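Local coordinates for protein 3-dehydroshikimate dehydratase (Bacillus anthracis, PDB 3DX5) that catalyses the manganese-dependent dehydration of 3-dehydroshikimate to 3,4-dihydroxybenzoate, a building block of the siderophore petrobactin, at residues Y197-I202 against E238-V243; P153-L158 against Q188-W193. All blocks are in the same frame, centred on the assembly; numbering follows the deposited sequence.

Contact 1. Residues Y197-I202 against E238-V243. With MN (manganese (II) ion), chain B; DHB (3,4-dihydroxybenzoic acid), chain D.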
loop_
_atom_site.group_PDB
_atom_site.type_symbol
_atom_site.label_atom_id
_atom_site.label_comp_id
_atom_site.label_asym_id
_atom_site.label_seq_id
_atom_site.Cartn_x
_atom_site.Cartn_y
_atom_site.Cartn_z
ATOM N N TYR A 197 9.632 -15.567 13.398
ATOM C CA TYR A 197 8.169 -15.659 13.642
ATOM C C TYR A 197 7.460 -14.362 13.260
ATOM O O TYR A 197 8.066 -13.303 13.255
ATOM C CB TYR A 197 7.823 -15.913 15.117
ATOM C CG TYR A 197 8.674 -16.962 15.772
ATOM C CD1 TYR A 197 8.385 -18.316 15.610
ATOM C CD2 TYR A 197 9.788 -16.597 16.567
ATOM C CE1 TYR A 197 9.175 -19.295 16.205
ATOM C CE2 TYR A 197 10.565 -17.562 17.186
ATOM C CZ TYR A 197 10.252 -18.912 16.983
ATOM O OH TYR A 197 11.017 -19.894 17.587
ATOM N N HIS A 198 6.162 -14.474 12.995
ATOM C CA HIS A 198 5.216 -13.352 12.949
ATOM C C HIS A 198 4.190 -13.590 14.029
ATOM O O HIS A 198 3.635 -14.693 14.114
ATOM C CB HIS A 198 4.500 -13.303 11.580
ATOM C CG HIS A 198 5.280 -12.585 10.524
ATOM N ND1 HIS A 198 4.791 -12.363 9.247
ATOM C CD2 HIS A 198 6.515 -12.026 10.562
ATOM C CE1 HIS A 198 5.691 -11.686 8.552
ATOM N NE2 HIS A 198 6.748 -11.473 9.327
ATOM N N PHE A 199 3.915 -12.562 14.827
ATOM C CA PHE A 199 2.917 -12.619 15.880
ATOM C C PHE A 199 1.808 -11.613 15.542
ATOM O O PHE A 199 2.056 -10.402 15.512
ATOM C CB PHE A 199 3.519 -12.152 17.224
ATOM C CG PHE A 199 4.406 -13.174 17.946
ATOM C CD1 PHE A 199 4.772 -14.383 17.360
ATOM C CD2 PHE A 199 4.930 -12.863 19.195
ATOM C CE1 PHE A 199 5.604 -15.291 18.038
ATOM C CE2 PHE A 199 5.756 -13.757 19.890
ATOM C CZ PHE A 199 6.093 -14.982 19.308
ATOM N N LYS A 200 0.585 -12.080 15.314
ATOM C CA LYS A 200 -0.552 -11.153 15.246
ATOM C C LYS A 200 -1.767 -11.931 15.739
ATOM O O LYS A 200 -1.705 -13.161 15.860
ATOM C CB LYS A 200 -0.743 -10.545 13.822
ATOM C CG LYS A 200 -0.965 -11.579 12.665
ATOM C CD LYS A 200 -1.245 -10.829 11.339
ATOM C CE LYS A 200 -1.532 -11.789 10.163
ATOM N NZ LYS A 200 -0.343 -12.650 9.822
ATOM N N ASN A 201 -2.873 -11.251 16.016
ATOM C CA ASN A 201 -4.037 -11.942 16.582
ATOM C C ASN A 201 -5.316 -11.375 16.004
ATOM O O ASN A 201 -5.307 -10.300 15.389
ATOM C CB ASN A 201 -4.052 -11.833 18.122
ATOM C CG ASN A 201 -4.639 -13.083 18.784
ATOM O OD1 ASN A 201 -5.327 -13.885 18.124
ATOM N ND2 ASN A 201 -4.362 -13.264 20.082
ATOM N N ILE A 202 -6.430 -12.056 16.232
ATOM C CA ILE A 202 -7.703 -11.597 15.690
ATOM C C ILE A 202 -8.728 -11.814 16.795
ATOM O O ILE A 202 -8.550 -12.740 17.621
ATOM C CB ILE A 202 -8.056 -12.379 14.389
ATOM C CG1 ILE A 202 -9.179 -11.706 13.629
ATOM C CG2 ILE A 202 -8.460 -13.852 14.681
ATOM C CD1 ILE A 202 -8.727 -10.487 12.840
ATOM N N GLU A 238 0.810 -19.325 25.710
ATOM C CA GLU A 238 1.347 -20.643 25.389
ATOM C C GLU A 238 2.435 -20.611 24.306
ATOM O O GLU A 238 3.443 -21.295 24.420
ATOM C CB GLU A 238 0.222 -21.568 24.939
ATOM C CG GLU A 238 -0.797 -21.857 26.035
ATOM C CD GLU A 238 -1.815 -22.938 25.622
ATOM O OE1 GLU A 238 -2.059 -23.119 24.395
ATOM O OE2 GLU A 238 -2.364 -23.600 26.536
ATOM N N ILE A 239 2.208 -19.839 23.250
ATOM C CA ILE A 239 3.209 -19.669 22.193
ATOM C C ILE A 239 4.514 -19.089 22.737
ATOM O O ILE A 239 5.575 -19.666 22.537
ATOM C CB ILE A 239 2.673 -18.774 21.071
ATOM C CG1 ILE A 239 1.539 -19.521 20.349
ATOM C CG2 ILE A 239 3.844 -18.300 20.149
ATOM C CD1 ILE A 239 0.622 -18.608 19.494
ATOM N N ILE A 240 4.446 -17.960 23.430
ATOM C CA ILE A 240 5.677 -17.320 23.890
ATOM C C ILE A 240 6.440 -18.205 24.880
ATOM O O ILE A 240 7.683 -18.210 24.876
ATOM C CB ILE A 240 5.402 -15.883 24.430
ATOM C CG1 ILE A 240 4.924 -15.019 23.250
ATOM C CG2 ILE A 240 6.631 -15.298 25.160
ATOM C CD1 ILE A 240 4.289 -13.649 23.644
ATOM N N GLN A 241 5.715 -18.961 25.713
ATOM C CA GLN A 241 6.373 -19.908 26.659
ATOM C C GLN A 241 7.227 -20.926 25.932
ATOM O O GLN A 241 8.298 -21.263 26.413
ATOM C CB GLN A 241 5.364 -20.669 27.494
ATOM C CG GLN A 241 4.792 -19.901 28.628
ATOM C CD GLN A 241 3.831 -20.751 29.442
ATOM O OE1 GLN A 241 4.256 -21.647 30.178
ATOM N NE2 GLN A 241 2.529 -20.486 29.304
ATOM N N GLU A 242 6.756 -21.399 24.770
ATOM C CA GLU A 242 7.520 -22.317 23.904
ATOM C C GLU A 242 8.667 -21.679 23.155
ATOM O O GLU A 242 9.734 -22.266 23.074
ATOM C CB GLU A 242 6.633 -22.877 22.794
ATOM C CG GLU A 242 5.720 -23.931 23.181
ATOM C CD GLU A 242 6.425 -25.189 23.643
ATOM O OE1 GLU A 242 7.104 -25.873 22.818
ATOM O OE2 GLU A 242 6.262 -25.480 24.842
ATOM N N VAL A 243 8.442 -20.508 22.558
ATOM C CA VAL A 243 9.437 -19.963 21.667
ATOM C C VAL A 243 10.432 -19.017 22.349
ATOM O O VAL A 243 11.461 -18.666 21.761
ATOM C CB VAL A 243 8.798 -19.322 20.401
ATOM C CG1 VAL A 243 7.783 -20.319 19.760
ATOM C CG2 VAL A 243 8.141 -17.993 20.732
HETATM MN MN MN B . 2.752 -12.640 8.274
HETATM C C1 DHB D . 1.396 -10.088 4.366
HETATM C C2 DHB D . 1.696 -10.895 5.459
HETATM C C3 DHB D . 0.671 -11.478 6.212
HETATM O O3 DHB D . 0.886 -12.287 7.297
HETATM C C4 DHB D . -0.716 -11.242 5.802
HETATM O O4 DHB D . -1.678 -11.829 6.548
HETATM C C5 DHB D . -1.003 -10.458 4.688
HETATM C C6 DHB D . 0.068 -9.882 3.981
HETATM C C DHB D . 2.535 -9.454 3.585
HETATM O O1 DHB D . 2.365 -8.760 2.578
HETATM O O2 DHB D . 3.787 -9.624 4.005
#
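Tyr197 and Val243 reach toward each other tip to tip, the phenol end of one meeting the branch point of the other: Val243 CB lies 3.6 Å from Tyr197 OH, and Val243 CG2 sits over one face of the ring, toward its rim. Phe199, two residues along the strand and on the same side of it, slides past Val243 in the opposite direction and presents its edge, with Val243 CG2 lying in the ring plane 3.9 Å from Phe199 CZ. Valine suits this place because the branch at CB lets one methyl serve both rings. The CG of Phe199 is anti to its carbonyl carbon (chi1 -78°), and the far end of the ring enters the helix surface among three aliphatic side chains. Ile240 uses its longer CG1 arm, which meets Phe199 CE2 at 3.7 Å, while Ile239 CG2 touches Phe199 CE1 at 4.1 Å. Strand 197-199 and helix 238-243 run nearly antiparallel, at 156°, their axes 11.7 Å apart, as expected for a TIM barrel, where helices coat the outside of the strands. The phenol oxygen is hydrogen-bonded to Thr246, just beyond the helix.

The alternate residues point the other way, into the barrel. His198 ND1 binds the manganese ion at 2.3 Å, and its NE2 is hydrogen-bonded to Glu33; Glu142, Asp172 and Glu253 complete the protein ligands. Lys200 NZ forms a salt bridge with Asp172, a hydrogen bond with Glu253, and donates to O3 of the bound 3,4-dihydroxybenzoic acid at 2.8 Å. The same O3 binds the metal at 2.1 Å. Gripped by two positive centres, this product oxygen is probably polarised, and negative charge on it would be stabilised.

Contact 2. Residues P153-L158 against Q188-W193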
loop_
_atom_site.group_PDB
_atom_site.type_symbol
_atom_site.label_atom_id
_atom_site.label_comp_id
_atom_site.label_asym_id
_atom_site.label_seq_id
_atom_site.Cartn_x
_atom_site.Cartn_y
_atom_site.Cartn_z
ATOM N N PRO A 153 0.675 -30.176 7.398
ATOM C CA PRO A 153 1.230 -31.296 6.585
ATOM C C PRO A 153 1.770 -30.866 5.180
ATOM O O PRO A 153 2.808 -31.379 4.732
ATOM C CB PRO A 153 0.059 -32.293 6.466
ATOM C CG PRO A 153 -0.984 -31.828 7.517
ATOM C CD PRO A 153 -0.748 -30.367 7.734
ATOM N N SER A 154 1.123 -29.906 4.516
ATOM C CA SER A 154 1.621 -29.485 3.211
ATOM C C SER A 154 2.969 -28.773 3.350
ATOM O O SER A 154 3.880 -28.955 2.528
ATOM C CB SER A 154 0.617 -28.604 2.478
ATOM O OG SER A 154 1.176 -28.188 1.234
ATOM N N THR A 155 3.109 -27.987 4.407
ATOM C CA THR A 155 4.373 -27.287 4.650
ATOM C C THR A 155 5.490 -28.288 4.905
ATOM O O THR A 155 6.561 -28.186 4.326
ATOM C CB THR A 155 4.235 -26.326 5.843
ATOM O OG1 THR A 155 3.219 -25.372 5.520
ATOM C CG2 THR A 155 5.580 -25.591 6.168
ATOM N N LEU A 156 5.237 -29.260 5.779
ATOM C CA LEU A 156 6.238 -30.282 6.054
ATOM C C LEU A 156 6.603 -31.050 4.779
ATOM O O LEU A 156 7.774 -31.304 4.509
ATOM C CB LEU A 156 5.732 -31.259 7.114
ATOM C CG LEU A 156 5.660 -30.641 8.516
ATOM C CD1 LEU A 156 4.839 -31.533 9.448
ATOM C CD2 LEU A 156 7.072 -30.407 9.040
ATOM N N GLU A 157 5.587 -31.414 4.008
ATOM C CA GLU A 157 5.796 -32.083 2.745
ATOM C C GLU A 157 6.672 -31.238 1.776
ATOM O O GLU A 157 7.617 -31.740 1.195
ATOM C CB GLU A 157 4.431 -32.347 2.142
ATOM C CG GLU A 157 4.478 -33.063 0.874
ATOM C CD GLU A 157 4.376 -34.545 1.113
ATOM O OE1 GLU A 157 3.279 -35.109 0.835
ATOM O OE2 GLU A 157 5.375 -35.135 1.614
ATOM N N LEU A 158 6.332 -29.958 1.615
ATOM C CA LEU A 158 7.099 -29.039 0.757
ATOM C C LEU A 158 8.588 -29.004 1.129
ATOM O O LEU A 158 9.459 -29.028 0.256
ATOM C CB LEU A 158 6.526 -27.624 0.857
ATOM C CG LEU A 158 6.994 -26.682 -0.260
ATOM C CD1 LEU A 158 6.573 -27.192 -1.662
ATOM C CD2 LEU A 158 6.390 -25.314 -0.020
ATOM N N GLN A 188 6.611 -27.221 17.219
ATOM C CA GLN A 188 7.461 -28.344 17.575
ATOM C C GLN A 188 7.807 -29.135 16.317
ATOM O O GLN A 188 8.956 -29.589 16.163
ATOM C CB GLN A 188 6.841 -29.264 18.652
ATOM C CG GLN A 188 6.818 -28.607 20.053
ATOM C CD GLN A 188 5.938 -29.333 21.059
ATOM O OE1 GLN A 188 5.234 -30.289 20.725
ATOM N NE2 GLN A 188 5.971 -28.871 22.303
ATOM N N GLN A 189 6.843 -29.252 15.407
ATOM C CA GLN A 189 7.054 -30.013 14.187
ATOM C C GLN A 189 7.897 -29.264 13.200
ATOM O O GLN A 189 8.665 -29.886 12.484
ATOM C CB GLN A 189 5.727 -30.429 13.535
ATOM C CG GLN A 189 5.042 -31.563 14.306
ATOM C CD GLN A 189 3.785 -32.028 13.615
ATOM O OE1 GLN A 189 3.832 -32.513 12.491
ATOM N NE2 GLN A 189 2.644 -31.906 14.299
ATOM N N LEU A 190 7.761 -27.941 13.153
ATOM C CA LEU A 190 8.517 -27.122 12.193
ATOM C C LEU A 190 9.862 -26.600 12.713
ATOM O O LEU A 190 10.635 -26.025 11.933
ATOM C CB LEU A 190 7.679 -25.941 11.676
ATOM C CG LEU A 190 6.516 -26.310 10.732
ATOM C CD1 LEU A 190 5.538 -25.146 10.669
ATOM C CD2 LEU A 190 7.068 -26.682 9.345
ATOM N N ARG A 191 10.126 -26.814 14.009
ATOM C CA ARG A 191 11.341 -26.316 14.646
ATOM C C ARG A 191 12.676 -26.411 13.857
ATOM O O ARG A 191 13.425 -25.431 13.836
ATOM C CB ARG A 191 11.536 -26.878 16.067
ATOM C CG ARG A 191 12.488 -25.951 16.882
ATOM C CD ARG A 191 12.643 -26.379 18.337
ATOM N NE ARG A 191 13.587 -25.496 19.031
ATOM C CZ ARG A 191 13.676 -25.371 20.354
ATOM N NH1 ARG A 191 12.876 -26.071 21.162
ATOM N NH2 ARG A 191 14.583 -24.548 20.869
ATOM N N PRO A 192 12.981 -27.568 13.235
ATOM C CA PRO A 192 14.252 -27.665 12.521
ATOM C C PRO A 192 14.434 -26.644 11.388
ATOM O O PRO A 192 15.575 -26.352 11.031
ATOM C CB PRO A 192 14.233 -29.090 11.943
ATOM C CG PRO A 192 13.385 -29.871 12.902
ATOM C CD PRO A 192 12.270 -28.866 13.245
ATOM N N TRP A 193 13.336 -26.102 10.852
ATOM C CA TRP A 193 13.386 -25.137 9.740
ATOM C C TRP A 193 13.093 -23.686 10.117
ATOM O O TRP A 193 13.245 -22.794 9.311
ATOM C CB TRP A 193 12.396 -25.557 8.647
ATOM C CG TRP A 193 12.721 -26.884 8.101
ATOM C CD1 TRP A 193 13.606 -27.158 7.095
ATOM C CD2 TRP A 193 12.211 -28.158 8.552
ATOM N NE1 TRP A 193 13.654 -28.516 6.871
ATOM C CE2 TRP A 193 12.813 -29.154 7.750
ATOM C CE3 TRP A 193 11.296 -28.547 9.546
ATOM C CZ2 TRP A 193 12.536 -30.540 7.915
ATOM C CZ3 TRP A 193 11.021 -29.918 9.718
ATOM C CH2 TRP A 193 11.635 -30.894 8.900
#
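Leu156 meets Leu190 through their CD2 methyls, 3.7 Å apart, and this pair forms the middle of a small apolar contact between helix 152-162 and the C-terminal part of helix 183-190 with the residues that follow. The two leucines cross obliquely at the closest backbone approach, where their CA atoms are 7.3 Å apart. Leu190 CD2 also touches Thr155 CG2 at 3.7 Å, so a single methyl lies against two successive residues of 153-158. The CG2 of Thr155 is anti to the backbone N, and its OG1 (chi1 -61°) is turned back to the carbonyl oxygen of Thr151; threonine can therefore offer a methyl to the neighbouring helix while its hydroxyl is satisfied within its own. At the more exposed margin, Leu156 CD2 approaches Trp193 CZ3 at 4.0 Å, meeting the indole obliquely.

Contacts between carbon and oxygen form the second group. Leu156 CD1 comes 3.4 Å from Gln189 OE1, the side chains crossing at about a right angle, and Leu156 CD2 lies 3.8 Å from the carbonyl oxygen of Gln189. These are van der Waals contacts of a leucine fork with polar groups. Glutamine suits this rim, its aliphatic stem extended beyond CG and its amide at the partly exposed boundary, where NE2 makes a weak hydrogen bond to Asp185.

Among backbone bonds, Trp193 N to Leu190 O, at 2.9 Å, brings the Trp193 backbone close to Leu190. The two helices belong to the outer layer of the TIM barrel and pack side by side over strand 167-172, which lies between them in the beta-alpha succession. From that strand Ile169 touches Thr155 and Trp193, and Leu171 touches Leu190; Leu152 and Leu159 extend the first helix's contact with Leu190.

Contacts 1 and 2 lie about 17 Å apart, centre to centre, in the same TIM barrel: contact 1 joins a barrel strand to its outer helix layer, contact 2 joins two parts of that layer. Helix 183-190, which carries part of contact 2, is followed in the chain by strand 194-202 of contact 1. The two also touch: Glu242 OE1 of contact 1 and Gln188 NE2 of contact 2 are 3.2 Å apart, a probable hydrogen bond. Contact 1 includes a metal ligand and a lysine hydrogen-bonded to the product, whereas in contact 2 the Thr155 side chain is about 13 Å from the manganese ion and about 8 Å from that of His144, the inferred proton acceptor.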